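Local atomic coordinates of N5-carboxyaminoimidazole ribonucleotide synthetase (Bacillus anthracis, PDB entry 3QFF), a protein that catalyses, as an ATP-grasp enzyme of purine biosynthesis, the ATP- and bicarbonate-dependent carboxylation of aminoimidazole ribonucleotide to its N5-carboxyamino form. Residues F114-A119 against N273-R278; V255-V260 against G296-A301. All blocks are in the same frame, centred on the assembly; numbering follows the deposited sequence.

Contact 1. Residues F114-A119 against N273-R278; sequences FTEKNA and NELAPR. With ADP (adenosine-5'-diphosphate), chain C.
Glu116 reaches from helix 113-122 to the backbone of the strand at Leu275, whose N donates to Glu116 OE2 over 2.8 Å. With CG anti to the backbone N (chi1 -179°) and the chain extended beyond it, the carboxylate can span the gap between helix and strand. The N-H meets OE2 from above the carboxylate plane, 58° out of it. Glutamate suits this place, being long enough to bring an acceptor to a buried amide. Glu116 OE1 lies 3.7 Å from Glu274 CB, and the two carboxylate planes are turned 46° apart. Glu274 carries its own acid group away to the nucleotide, where OE1 forms a salt bridge with Arg113, which also binds ADP. Asn273 ND2 donates to ADP O1A on the alpha-phosphate at 2.9 Å. Lys117 bends at chi4 to bring NZ within 3.2 Å of Asn273 O, while Glu188 pairs with the amine. A classic beta bulge sets both Asn273 and Glu274 opposite Glu261 on the neighbouring strand. Residues 114-119 run almost perpendicular to 273-276, helix 105-110 touches Glu116 and Leu275 through Thr110, and strand 256-264 lies beside strand 270-276 in the antiparallel sheet, where Leu275 packs on Leu258 and Val260.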
ATOM      1  N   PHE A 114      20.431 -21.893 -20.280  1.00 27.11           N
ATOM      2  CA  PHE A 114      20.197 -23.034 -21.169  1.00 27.01           C
ATOM      3  C   PHE A 114      19.021 -23.885 -20.700  1.00 26.32           C
ATOM      4  O   PHE A 114      18.110 -24.161 -21.474  1.00 26.46           O
ATOM      5  CB  PHE A 114      21.469 -23.885 -21.336  1.00 27.74           C
ATOM      6  CG  PHE A 114      21.313 -25.001 -22.323  1.00 28.67           C
ATOM      7  CD1 PHE A 114      21.398 -24.750 -23.689  1.00 29.76           C
ATOM      8  CD2 PHE A 114      21.040 -26.289 -21.893  1.00 30.05           C
ATOM      9  CE1 PHE A 114      21.246 -25.781 -24.613  1.00 30.09           C
ATOM     10  CE2 PHE A 114      20.880 -27.329 -22.816  1.00 31.38           C
ATOM     11  CZ  PHE A 114      20.976 -27.064 -24.178  1.00 30.10           C
ATOM     12  N   THR A 115      19.033 -24.295 -19.433  1.00 26.36           N
ATOM     13  CA  THR A 115      17.902 -25.031 -18.856  1.00 26.27           C
ATOM     14  C   THR A 115      16.594 -24.256 -19.053  1.00 26.02           C
ATOM     15  O   THR A 115      15.554 -24.841 -19.390  1.00 25.69           O
ATOM     16  CB  THR A 115      18.137 -25.335 -17.361  1.00 26.43           C
ATOM     17  OG1 THR A 115      19.426 -25.929 -17.220  1.00 27.15           O
ATOM     18  CG2 THR A 115      17.113 -26.313 -16.834  1.00 26.04           C
ATOM     19  N   GLU A 116      16.678 -22.940 -18.870  1.00 25.28           N
ATOM     20  CA  GLU A 116      15.530 -22.045 -18.956  1.00 25.53           C
ATOM     21  C   GLU A 116      14.916 -22.068 -20.360  1.00 25.28           C
ATOM     22  O   GLU A 116      13.715 -22.281 -20.495  1.00 24.01           O
ATOM     23  CB  GLU A 116      15.937 -20.619 -18.556  1.00 25.61           C
ATOM     24  CG  GLU A 116      14.838 -19.561 -18.560  1.00 27.85           C
ATOM     25  CD  GLU A 116      15.342 -18.220 -18.047  1.00 32.20           C
ATOM     26  OE1 GLU A 116      16.352 -17.701 -18.581  1.00 35.65           O
ATOM     27  OE2 GLU A 116      14.752 -17.683 -17.089  1.00 34.18           O
ATOM     28  N   LYS A 117      15.742 -21.867 -21.388  1.00 25.50           N
ATOM     29  CA  LYS A 117      15.268 -21.923 -22.775  1.00 26.70           C
ATOM     30  C   LYS A 117      14.674 -23.281 -23.168  1.00 26.83           C
ATOM     31  O   LYS A 117      13.624 -23.332 -23.836  1.00 26.60           O
ATOM     32  CB  LYS A 117      16.350 -21.447 -23.748  1.00 27.14           C
ATOM     33  CG  LYS A 117      16.393 -19.923 -23.799  1.00 29.76           C
ATOM     34  CD  LYS A 117      17.376 -19.391 -24.810  1.00 34.48           C
ATOM     35  CE  LYS A 117      16.949 -18.010 -25.304  1.00 35.30           C
ATOM     36  NZ  LYS A 117      16.715 -17.044 -24.173  1.00 35.40           N
ATOM     37  N   ASN A 118      15.309 -24.367 -22.716  1.00 26.79           N
ATOM     38  CA  ASN A 118      14.788 -25.713 -22.949  1.00 27.71           C
ATOM     39  C   ASN A 118      13.402 -25.882 -22.349  1.00 26.66           C
ATOM     40  O   ASN A 118      12.522 -26.474 -22.977  1.00 26.26           O
ATOM     41  CB  ASN A 118      15.686 -26.793 -22.333  1.00 28.40           C
ATOM     42  CG  ASN A 118      16.980 -26.995 -23.090  1.00 33.01           C
ATOM     43  OD1 ASN A 118      17.112 -26.642 -24.268  1.00 39.65           O
ATOM     44  ND2 ASN A 118      17.950 -27.586 -22.416  1.00 37.91           N
ATOM     45  N   ALA A 119      13.236 -25.393 -21.119  1.00 25.44           N
ATOM     46  CA  ALA A 119      11.969 -25.500 -20.417  1.00 25.19           C
ATOM     47  C   ALA A 119      10.903 -24.718 -21.174  1.00 24.65           C
ATOM     48  O   ALA A 119       9.787 -25.211 -21.357  1.00 24.40           O
ATOM     49  CB  ALA A 119      12.087 -25.010 -18.975  1.00 24.65           C
ATOM     50  N   ASN A 273      12.487 -14.057 -23.538  1.00 26.95           N
ATOM     51  CA  ASN A 273      13.895 -13.792 -23.221  1.00 27.87           C
ATOM     52  C   ASN A 273      14.335 -14.498 -21.937  1.00 27.94           C
ATOM     53  O   ASN A 273      15.245 -15.331 -21.959  1.00 28.22           O
ATOM     54  CB  ASN A 273      14.131 -12.273 -23.114  1.00 28.58           C
ATOM     55  CG  ASN A 273      15.569 -11.910 -22.709  1.00 30.70           C
ATOM     56  OD1 ASN A 273      16.542 -12.393 -23.289  1.00 31.09           O
ATOM     57  ND2 ASN A 273      15.692 -11.001 -21.742  1.00 34.73           N
ATOM     58  N   GLU A 274      13.706 -14.146 -20.818  1.00 27.55           N
ATOM     59  CA  GLU A 274      14.020 -14.774 -19.533  1.00 28.01           C
ATOM     60  C   GLU A 274      12.848 -14.775 -18.560  1.00 26.81           C
ATOM     61  O   GLU A 274      11.861 -14.063 -18.762  1.00 27.27           O
ATOM     62  CB  GLU A 274      15.281 -14.170 -18.893  1.00 28.89           C
ATOM     63  CG  GLU A 274      15.222 -12.684 -18.594  1.00 33.18           C
ATOM     64  CD  GLU A 274      16.552 -12.164 -18.072  1.00 38.99           C
ATOM     65  OE1 GLU A 274      17.572 -12.857 -18.257  1.00 41.79           O
ATOM     66  OE2 GLU A 274      16.580 -11.066 -17.472  1.00 42.12           O
ATOM     67  N   LEU A 275      12.969 -15.594 -17.519  1.00 25.82           N
ATOM     68  CA  LEU A 275      11.943 -15.738 -16.490  1.00 25.34           C
ATOM     69  C   LEU A 275      12.513 -15.392 -15.119  1.00 25.31           C
ATOM     70  O   LEU A 275      13.676 -15.662 -14.849  1.00 25.74           O
ATOM     71  CB  LEU A 275      11.427 -17.173 -16.463  1.00 24.57           C
ATOM     72  CG  LEU A 275      10.929 -17.778 -17.773  1.00 24.75           C
ATOM     73  CD1 LEU A 275      10.565 -19.264 -17.598  1.00 24.07           C
ATOM     74  CD2 LEU A 275       9.741 -16.984 -18.319  1.00 21.78           C
ATOM     75  N   ALA A 276      11.699 -14.801 -14.259  1.00 24.59           N
ATOM     76  CA  ALA A 276      12.104 -14.569 -12.875  1.00 24.68           C
ATOM     77  C   ALA A 276      10.970 -15.042 -11.982  1.00 24.24           C
ATOM     78  O   ALA A 276       9.862 -14.525 -12.076  1.00 24.38           O
ATOM     79  CB  ALA A 276      12.429 -13.073 -12.643  1.00 24.80           C
ATOM     80  N   PRO A 277      11.222 -16.062 -11.137  1.00 24.26           N
ATOM     81  CA  PRO A 277      10.136 -16.608 -10.341  1.00 23.50           C
ATOM     82  C   PRO A 277       9.968 -15.836  -9.028  1.00 23.21           C
ATOM     83  O   PRO A 277      10.058 -16.411  -7.952  1.00 23.23           O
ATOM     84  CB  PRO A 277      10.594 -18.043 -10.073  1.00 23.99           C
ATOM     85  CG  PRO A 277      12.090 -17.948 -10.068  1.00 24.42           C
ATOM     86  CD  PRO A 277      12.476 -16.811 -10.954  1.00 24.13           C
ATOM     87  N   ARG A 278       9.711 -14.543  -9.142  1.00 23.02           N
ATOM     88  CA  ARG A 278       9.518 -13.667  -7.995  1.00 22.90           C
ATOM     89  C   ARG A 278       8.922 -12.384  -8.518  1.00 22.68           C
ATOM     90  O   ARG A 278       8.910 -12.167  -9.739  1.00 22.20           O
ATOM     91  CB  ARG A 278      10.872 -13.367  -7.320  1.00 23.27           C
ATOM     92  CG  ARG A 278      11.977 -13.011  -8.307  1.00 25.45           C
ATOM     93  CD  ARG A 278      13.113 -12.221  -7.672  1.00 28.68           C
ATOM     94  NE  ARG A 278      14.154 -11.997  -8.674  1.00 31.33           N
ATOM     95  CZ  ARG A 278      14.129 -11.033  -9.594  1.00 32.55           C
ATOM     96  NH1 ARG A 278      13.121 -10.160  -9.647  1.00 32.99           N
ATOM     97  NH2 ARG A 278      15.118 -10.942 -10.470  1.00 32.39           N
TER
HETATM   98  PB  ADP C 400      20.304  -9.907 -18.285  1.00 62.88           P
HETATM   99  O1B ADP C 400      21.646  -9.349 -17.874  1.00 62.84           O
HETATM  100  O2B ADP C 400      20.002 -11.247 -17.650  1.00 62.26           O
HETATM  101  O3B ADP C 400      19.183  -8.899 -18.191  1.00 62.65           O
HETATM  102  PA  ADP C 400      19.343 -10.387 -20.997  1.00 60.58           P
HETATM  103  O1A ADP C 400      18.019  -9.855 -20.488  1.00 61.16           O
HETATM  104  O2A ADP C 400      19.426 -11.773 -21.594  1.00 60.28           O
HETATM  105  O3A ADP C 400      20.495 -10.242 -19.863  1.00 61.78           O
HETATM  106  O5' ADP C 400      19.864  -9.384 -22.140  1.00 59.78           O
HETATM  107  C5' ADP C 400      20.207  -8.041 -21.806  1.00 59.37           C
HETATM  108  C4' ADP C 400      19.817  -7.122 -22.954  1.00 58.68           C
HETATM  109  O4' ADP C 400      20.494  -7.538 -24.142  1.00 57.97           O
HETATM  110  C3' ADP C 400      18.328  -7.187 -23.256  1.00 58.29           C
HETATM  111  O3' ADP C 400      17.623  -6.126 -22.604  1.00 59.10           O
HETATM  112  C2' ADP C 400      18.247  -7.081 -24.766  1.00 58.33           C
HETATM  113  O2' ADP C 400      18.032  -5.719 -25.146  1.00 57.59           O
HETATM  114  C1' ADP C 400      19.613  -7.521 -25.270  1.00 57.50           C
HETATM  115  N9  ADP C 400      19.523  -8.881 -25.871  1.00 56.66           N
HETATM  116  C8  ADP C 400      19.716 -10.049 -25.222  1.00 56.00           C
HETATM  117  N7  ADP C 400      19.563 -11.108 -26.056  1.00 55.36           N
HETATM  118  C5  ADP C 400      19.267 -10.624 -27.274  1.00 54.99           C
HETATM  119  C6  ADP C 400      18.980 -11.201 -28.612  1.00 54.68           C
HETATM  120  N6  ADP C 400      18.983 -12.542 -28.816  1.00 52.96           N
HETATM  121  N1  ADP C 400      18.715 -10.335 -29.622  1.00 54.85           N
HETATM  122  C2  ADP C 400      18.706  -9.000 -29.439  1.00 54.93           C
HETATM  123  N3  ADP C 400      18.957  -8.415 -28.255  1.00 55.17           N
HETATM  124  C4  ADP C 400      19.242  -9.156 -27.152  1.00 55.74           C

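Contact 2. Residues V255-V260 against G296-A301; sequences VGTLAV and GQHIRA
His298 sets the edge of its imidazole against the side chain of Thr257, ND1 lying 2.7 Å from OG1 in a hydrogen bond that either group could donate. The hydroxyl sits in the plane of the ring, and the two side chains cross at about a right angle. Because CG of His298 is anti to the backbone N (chi1 -178°), the ring leaves the helix toward the start of the strand; OG1 of Thr257, anti to its own carbonyl carbon, is turned to meet it. The far nitrogen, NE2, is bonded to Thr80 of strand 78-81, so both ring nitrogens have partners and the ring's rotation is fixed. Histidine suits the site because its two nitrogens can join two hydroxyls at once. Helix 294-303 packs on the large antiparallel sheet at the start of strand 256-264, an inner strand in the ATP-grasp domain: residues 296-301 run at 135° to 256-260, and Thr257 also packs on Ile200 and Ile202 of the adjoining strand 195-203. Where the backbones come nearest, Gly256 CA lies 4.0 Å from Ala301 CB. A glycine and an alanine allow this approach: at phi 106° a CB on residue 256 would press on the carbonyl O of Val255 and crowd the His298 ring. Arg300 NH1 donates to Gly296 O at 3.0 Å from above the carbonyl plane, while Arg300 N reaches the same oxygen from the opposite face.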
ATOM      1  N   VAL A 255       3.608 -21.732  -8.760  1.00 23.81           N
ATOM      2  CA  VAL A 255       2.962 -21.241  -7.547  1.00 24.37           C
ATOM      3  C   VAL A 255       3.720 -19.988  -7.105  1.00 24.14           C
ATOM      4  O   VAL A 255       4.931 -20.022  -6.932  1.00 25.31           O
ATOM      5  CB  VAL A 255       2.935 -22.296  -6.413  1.00 24.45           C
ATOM      6  CG1 VAL A 255       2.372 -21.686  -5.103  1.00 24.09           C
ATOM      7  CG2 VAL A 255       2.118 -23.532  -6.845  1.00 25.19           C
ATOM      8  N   GLY A 256       3.004 -18.883  -6.924  1.00 23.76           N
ATOM      9  CA  GLY A 256       3.628 -17.606  -6.618  1.00 23.20           C
ATOM     10  C   GLY A 256       3.599 -16.686  -7.832  1.00 23.29           C
ATOM     11  O   GLY A 256       2.588 -16.608  -8.546  1.00 22.50           O
ATOM     12  N   THR A 257       4.726 -16.020  -8.079  1.00 23.46           N
ATOM     13  CA  THR A 257       4.830 -14.941  -9.058  1.00 24.03           C
ATOM     14  C   THR A 257       5.840 -15.320 -10.125  1.00 23.82           C
ATOM     15  O   THR A 257       6.926 -15.828  -9.806  1.00 23.57           O
ATOM     16  CB  THR A 257       5.301 -13.637  -8.360  1.00 24.55           C
ATOM     17  OG1 THR A 257       4.398 -13.336  -7.299  1.00 26.98           O
ATOM     18  CG2 THR A 257       5.312 -12.441  -9.323  1.00 25.14           C
ATOM     19  N   LEU A 258       5.483 -15.094 -11.389  1.00 23.33           N
ATOM     20  CA  LEU A 258       6.428 -15.276 -12.490  1.00 23.12           C
ATOM     21  C   LEU A 258       6.457 -14.032 -13.376  1.00 22.64           C
ATOM     22  O   LEU A 258       5.428 -13.609 -13.875  1.00 22.90           O
ATOM     23  CB  LEU A 258       6.057 -16.512 -13.332  1.00 23.23           C
ATOM     24  CG  LEU A 258       7.043 -16.891 -14.450  1.00 23.32           C
ATOM     25  CD1 LEU A 258       8.376 -17.369 -13.862  1.00 22.65           C
ATOM     26  CD2 LEU A 258       6.447 -17.986 -15.352  1.00 23.74           C
ATOM     27  N   ALA A 259       7.635 -13.437 -13.547  1.00 22.38           N
ATOM     28  CA  ALA A 259       7.792 -12.356 -14.513  1.00 21.87           C
ATOM     29  C   ALA A 259       8.305 -12.987 -15.792  1.00 21.93           C
ATOM     30  O   ALA A 259       9.270 -13.749 -15.758  1.00 21.66           O
ATOM     31  CB  ALA A 259       8.800 -11.325 -14.006  1.00 21.63           C
ATOM     32  N   VAL A 260       7.669 -12.670 -16.911  1.00 21.83           N
ATOM     33  CA  VAL A 260       8.080 -13.214 -18.204  1.00 22.18           C
ATOM     34  C   VAL A 260       8.581 -12.046 -19.045  1.00 22.65           C
ATOM     35  O   VAL A 260       7.802 -11.160 -19.382  1.00 23.47           O
ATOM     36  CB  VAL A 260       6.903 -13.910 -18.921  1.00 22.05           C
ATOM     37  CG1 VAL A 260       7.403 -14.683 -20.162  1.00 23.11           C
ATOM     38  CG2 VAL A 260       6.149 -14.854 -17.960  1.00 21.78           C
ATOM     39  N   GLY A 296       1.063  -7.692  -3.078  1.00 20.71           N
ATOM     40  CA  GLY A 296      -0.179  -8.206  -2.484  1.00 20.58           C
ATOM     41  C   GLY A 296      -0.599  -9.523  -3.129  1.00 21.53           C
ATOM     42  O   GLY A 296      -1.102 -10.426  -2.440  1.00 21.85           O
ATOM     43  N   GLN A 297      -0.397  -9.637  -4.443  1.00 20.63           N
ATOM     44  CA  GLN A 297      -0.708 -10.876  -5.174  1.00 21.21           C
ATOM     45  C   GLN A 297       0.174 -12.037  -4.743  1.00 20.69           C
ATOM     46  O   GLN A 297      -0.314 -13.147  -4.534  1.00 21.18           O
ATOM     47  CB  GLN A 297      -0.611 -10.690  -6.700  1.00 21.30           C
ATOM     48  CG  GLN A 297      -1.711  -9.836  -7.298  1.00 22.33           C
ATOM     49  CD  GLN A 297      -3.091 -10.516  -7.275  1.00 25.24           C
ATOM     50  OE1 GLN A 297      -3.574 -10.950  -6.223  1.00 27.27           O
ATOM     51  NE2 GLN A 297      -3.729 -10.588  -8.435  1.00 23.23           N
ATOM     52  N   HIS A 298       1.470 -11.781  -4.610  1.00 20.33           N
ATOM     53  CA  HIS A 298       2.427 -12.824  -4.239  1.00 20.56           C
ATOM     54  C   HIS A 298       2.099 -13.399  -2.857  1.00 20.38           C
ATOM     55  O   HIS A 298       2.117 -14.630  -2.662  1.00 20.05           O
ATOM     56  CB  HIS A 298       3.867 -12.286  -4.273  1.00 20.64           C
ATOM     57  CG  HIS A 298       4.900 -13.326  -3.956  1.00 21.87           C
ATOM     58  ND1 HIS A 298       5.368 -14.224  -4.890  1.00 22.45           N
ATOM     59  CD2 HIS A 298       5.552 -13.609  -2.804  1.00 23.60           C
ATOM     60  CE1 HIS A 298       6.264 -15.017  -4.329  1.00 25.01           C
ATOM     61  NE2 HIS A 298       6.381 -14.674  -3.056  1.00 25.96           N
ATOM     62  N   ILE A 299       1.801 -12.512  -1.905  1.00 20.08           N
ATOM     63  CA  ILE A 299       1.406 -12.951  -0.560  1.00 20.54           C
ATOM     64  C   ILE A 299       0.142 -13.836  -0.603  1.00 20.51           C
ATOM     65  O   ILE A 299       0.124 -14.933  -0.021  1.00 20.87           O
ATOM     66  CB  ILE A 299       1.222 -11.760   0.426  1.00 20.65           C
ATOM     67  CG1 ILE A 299       2.554 -11.020   0.661  1.00 20.49           C
ATOM     68  CG2 ILE A 299       0.648 -12.248   1.765  1.00 21.01           C
ATOM     69  CD1 ILE A 299       3.747 -11.925   1.065  1.00 23.05           C
ATOM     70  N   ARG A 300      -0.895 -13.370  -1.302  1.00 20.38           N
ATOM     71  CA  ARG A 300      -2.146 -14.137  -1.447  1.00 20.31           C
ATOM     72  C   ARG A 300      -1.898 -15.489  -2.091  1.00 19.88           C
ATOM     73  O   ARG A 300      -2.479 -16.472  -1.665  1.00 19.73           O
ATOM     74  CB  ARG A 300      -3.187 -13.380  -2.275  1.00 20.95           C
ATOM     75  CG  ARG A 300      -3.712 -12.124  -1.615  1.00 22.95           C
ATOM     76  CD  ARG A 300      -4.428 -11.210  -2.637  1.00 24.52           C
ATOM     77  NE  ARG A 300      -5.224 -10.183  -1.967  1.00 27.77           N
ATOM     78  CZ  ARG A 300      -4.748  -9.038  -1.465  1.00 31.91           C
ATOM     79  NH1 ARG A 300      -3.459  -8.740  -1.547  1.00 32.62           N
ATOM     80  NH2 ARG A 300      -5.573  -8.176  -0.862  1.00 32.56           N
ATOM     81  N   ALA A 301      -1.046 -15.523  -3.117  1.00 18.95           N
ATOM     82  CA  ALA A 301      -0.740 -16.745  -3.853  1.00 18.84           C
ATOM     83  C   ALA A 301      -0.100 -17.829  -2.977  1.00 19.46           C
ATOM     84  O   ALA A 301      -0.512 -18.998  -3.023  1.00 18.42           O
ATOM     85  CB  ALA A 301       0.171 -16.449  -5.077  1.00 18.63           C
TER

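The centres of contact 1 and contact 2 lie about 16 Å apart, joined through the neighbouring antiparallel strands 256-264 and 270-276 of one sheet. Their segments alternate along the chain: 114-119, 255-260, 273-278, then 296-301. A probable hydrogen bond from Ala259 N to Ala276 O, 2.9 Å long, ties the two strands directly, and Leu275 CD2 packs on Val260 CG1. Contact 1 holds helix 113-122 against the edge strand that carries nucleotide-binding residues, whereas contact 2 places helix 294-303 against the other end of the adjacent strand. One hairpin thus connects the ADP site with a more distant helix of the fold.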